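PDB 2CVI: 75aa long hypothetical regulatory protein AsnC from Pyrococcus horikoshii, which is of unknown function but probably acts as a stand-alone Lrp/AsnC-type ligand-binding domain that pairs with a second copy of itself. Local coordinates for residues Q54-K59 against T69-A74. Residues are numbered along the deposited sequence; the frame is centred on the assembly and turned at random.
Sequences QFITEK and TSTMIA
Where T69 faces I56, a helix meets the outermost strand of this chain's part of the sheet through very few atoms, a worked example of how one branched aliphatic residue can bridge two layers of a fold. The hydroxyl of T69 lies between its own backbone N and carbonyl carbon (chi1 69°), and its OG1 comes within 3.9 Å of I56 CG2, the shorter branch of the isoleucine, with the two side chains slanting past each other. The CA atoms of I56 and T69, 7.9 Å apart, are the closest CA pair between the two segments. S70 then turns its side chain to the other face of the sheet, while its backbone bonds to L7 of strand 2-10. The strand is part of the ferredoxin-like alpha/beta sandwich of the Lrp/AsnC ligand-binding domain, in which helix 49-59 packs on a face of an antiparallel sheet with strand order 2-3-1-4. T71 returns to the helix side and meets the longer branch of I56 tip to tip. The isoleucine is extended, with CD1 anti to CA (chi2 173°), and I56 CD1 comes unusually close to T71 OG1, 3.0 Å, shorter than a comfortable methyl-oxygen contact, with no hydrogen bond formed. T71 CB lies 3.5 Å from I56 CD1, and T71 CG2 touches the same methyl. An alanine in place of I56 lacks both branches, and T69 and T71 would probably lose their contacts with the helix, leaving a gap between it and the strand. Both threonines also rest on I6 of strand 2-10. Further along, I73 packs against L49 and L52 nearer the start of the helix, and with A74 it joins an antiparallel ladder with the second subunit, carrying the sheet across the dimer interface.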
ATOM      1  N   GLN A  54     -11.323  -7.100  14.539  1.00 16.20           N
ATOM      2  CA  GLN A  54     -11.870  -8.431  14.403  1.00 18.32           C
ATOM      3  C   GLN A  54     -11.549  -9.018  13.046  1.00 16.98           C
ATOM      4  O   GLN A  54     -11.279 -10.214  12.943  1.00 18.30           O
ATOM      5  CB  GLN A  54     -13.373  -8.414  14.676  1.00 20.05           C
ATOM      6  CG  GLN A  54     -13.614  -8.052  16.121  1.00 26.99           C
ATOM      7  CD  GLN A  54     -15.073  -8.050  16.506  1.00 29.73           C
ATOM      8  OE1 GLN A  54     -15.947  -8.376  15.700  1.00 33.23           O
ATOM      9  NE2 GLN A  54     -15.347  -7.688  17.754  1.00 30.44           N
ATOM     10  N   PHE A  55     -11.554  -8.205  12.000  1.00 15.29           N
ATOM     11  CA  PHE A  55     -11.198  -8.719  10.682  1.00 17.08           C
ATOM     12  C   PHE A  55      -9.762  -9.237  10.690  1.00 16.34           C
ATOM     13  O   PHE A  55      -9.486 -10.326  10.169  1.00 15.62           O
ATOM     14  CB  PHE A  55     -11.341  -7.593   9.659  1.00 16.93           C
ATOM     15  CG  PHE A  55     -11.061  -8.012   8.250  1.00 17.54           C
ATOM     16  CD1 PHE A  55     -12.083  -8.541   7.471  1.00 20.31           C
ATOM     17  CD2 PHE A  55      -9.777  -7.911   7.705  1.00 17.81           C
ATOM     18  CE1 PHE A  55     -11.833  -8.959   6.160  1.00 19.56           C
ATOM     19  CE2 PHE A  55      -9.510  -8.337   6.378  1.00 17.07           C
ATOM     20  CZ  PHE A  55     -10.551  -8.856   5.617  1.00 18.18           C
ATOM     21  N   ILE A  56      -8.846  -8.448  11.250  1.00 15.49           N
ATOM     22  CA  ILE A  56      -7.437  -8.805  11.291  1.00 15.30           C
ATOM     23  C   ILE A  56      -7.136 -10.015  12.162  1.00 16.41           C
ATOM     24  O   ILE A  56      -6.360 -10.874  11.760  1.00 15.91           O
ATOM     25  CB  ILE A  56      -6.613  -7.597  11.831  1.00 15.49           C
ATOM     26  CG1 ILE A  56      -6.610  -6.476  10.785  1.00 17.34           C
ATOM     27  CG2 ILE A  56      -5.178  -8.025  12.198  1.00 18.52           C
ATOM     28  CD1 ILE A  56      -5.983  -5.190  11.272  1.00 20.90           C
ATOM     29  N   THR A  57      -7.736 -10.107  13.343  1.00 18.23           N
ATOM     30  CA  THR A  57      -7.362 -11.236  14.194  1.00 18.39           C
ATOM     31  C   THR A  57      -8.252 -12.472  14.049  1.00 18.70           C
ATOM     32  O   THR A  57      -7.775 -13.612  14.244  1.00 20.66           O
ATOM     33  CB  THR A  57      -7.262 -10.789  15.654  1.00 20.48           C
ATOM     34  OG1 THR A  57      -8.578 -10.525  16.118  1.00 21.74           O
ATOM     35  CG2 THR A  57      -6.397  -9.501  15.801  1.00 21.66           C
ATOM     36  N   GLU A  58      -9.500 -12.285  13.643  1.00 17.60           N
ATOM     37  CA  GLU A  58     -10.379 -13.433  13.431  1.00 18.05           C
ATOM     38  C   GLU A  58     -10.535 -13.877  11.984  1.00 19.26           C
ATOM     39  O   GLU A  58     -10.251 -15.026  11.664  1.00 18.48           O
ATOM     40  CB  GLU A  58     -11.773 -13.182  13.977  1.00 20.37           C
ATOM     41  CG  GLU A  58     -11.800 -12.701  15.421  1.00 21.29           C
ATOM     42  CD  GLU A  58     -13.229 -12.472  15.917  1.00 24.35           C
ATOM     43  OE1 GLU A  58     -13.457 -11.617  16.800  1.00 23.21           O
ATOM     44  OE2 GLU A  58     -14.141 -13.161  15.432  1.00 26.52           O
ATOM     45  N   LYS A  59     -10.995 -12.976  11.121  1.00 18.83           N
ATOM     46  CA  LYS A  59     -11.223 -13.367   9.728  1.00 18.47           C
ATOM     47  C   LYS A  59      -9.964 -13.834   9.019  1.00 18.40           C
ATOM     48  O   LYS A  59      -9.994 -14.828   8.310  1.00 18.96           O
ATOM     49  CB  LYS A  59     -11.865 -12.220   8.956  1.00 21.50           C
ATOM     50  CG  LYS A  59     -12.536 -12.668   7.663  1.00 25.07           C
ATOM     51  CD  LYS A  59     -13.818 -11.866   7.456  1.00 27.98           C
ATOM     52  CE  LYS A  59     -14.676 -12.382   6.324  1.00 30.99           C
ATOM     53  NZ  LYS A  59     -15.795 -11.409   6.034  1.00 31.89           N
ATOM     54  N   THR A  69       0.602 -10.320   9.316  1.00 15.60           N
ATOM     55  CA  THR A  69       0.019  -9.084   8.810  1.00 14.91           C
ATOM     56  C   THR A  69       0.492  -7.914   9.654  1.00 16.16           C
ATOM     57  O   THR A  69       0.780  -8.064  10.866  1.00 15.29           O
ATOM     58  CB  THR A  69      -1.537  -9.061   8.816  1.00 14.59           C
ATOM     59  OG1 THR A  69      -2.044  -9.027  10.170  1.00 14.60           O
ATOM     60  CG2 THR A  69      -2.123 -10.275   8.072  1.00 16.57           C
ATOM     61  N   SER A  70       0.609  -6.763   8.988  1.00 15.11           N
ATOM     62  CA  SER A  70       0.941  -5.477   9.628  1.00 14.66           C
ATOM     63  C   SER A  70      -0.067  -4.503   9.016  1.00 15.54           C
ATOM     64  O   SER A  70      -0.086  -4.322   7.792  1.00 15.73           O
ATOM     65  CB  SER A  70       2.366  -5.009   9.330  1.00 16.70           C
ATOM     66  OG  SER A  70       2.657  -3.803  10.030  1.00 18.93           O
ATOM     67  N   THR A  71      -0.871  -3.857   9.846  1.00 15.23           N
ATOM     68  CA  THR A  71      -1.926  -2.971   9.333  1.00 15.78           C
ATOM     69  C   THR A  71      -1.630  -1.489   9.558  1.00 16.76           C
ATOM     70  O   THR A  71      -1.177  -1.094  10.643  1.00 18.62           O
ATOM     71  CB  THR A  71      -3.238  -3.357   9.978  1.00 16.04           C
ATOM     72  OG1 THR A  71      -3.527  -4.729   9.672  1.00 16.63           O
ATOM     73  CG2 THR A  71      -4.411  -2.490   9.461  1.00 16.84           C
ATOM     74  N   MET A  72      -1.855  -0.684   8.520  1.00 17.06           N
ATOM     75  CA  MET A  72      -1.606   0.778   8.575  1.00 16.85           C
ATOM     76  C   MET A  72      -2.985   1.462   8.538  1.00 16.26           C
ATOM     77  O   MET A  72      -3.664   1.349   7.522  1.00 15.73           O
ATOM     78  CB  MET A  72      -0.820   1.220   7.331  1.00 19.63           C
ATOM     79  CG  MET A  72       0.453   0.432   6.998  1.00 21.06           C
ATOM     80  SD  MET A  72       1.765   0.710   8.181  1.00 23.38           S
ATOM     81  CE  MET A  72       2.661  -0.881   7.966  1.00 22.88           C
ATOM     82  N   ILE A  73      -3.426   2.118   9.631  1.00 14.51           N
ATOM     83  CA  ILE A  73      -4.745   2.815   9.652  1.00 14.56           C
ATOM     84  C   ILE A  73      -4.610   4.212   9.056  1.00 12.58           C
ATOM     85  O   ILE A  73      -3.790   5.005   9.504  1.00 13.92           O
ATOM     86  CB  ILE A  73      -5.290   2.964  11.101  1.00 16.41           C
ATOM     87  CG1 ILE A  73      -5.494   1.597  11.744  1.00 18.33           C
ATOM     88  CG2 ILE A  73      -6.599   3.726  11.091  1.00 17.17           C
ATOM     89  CD1 ILE A  73      -5.675   1.651  13.267  1.00 20.89           C
ATOM     90  N   ALA A  74      -5.414   4.524   8.049  1.00 12.64           N
ATOM     91  CA  ALA A  74      -5.333   5.863   7.445  1.00 13.67           C
ATOM     92  C   ALA A  74      -5.900   6.921   8.403  1.00 13.62           C
ATOM     93  O   ALA A  74      -7.024   6.765   8.907  1.00 15.71           O
ATOM     94  CB  ALA A  74      -6.112   5.861   6.132  1.00 14.86           C
TER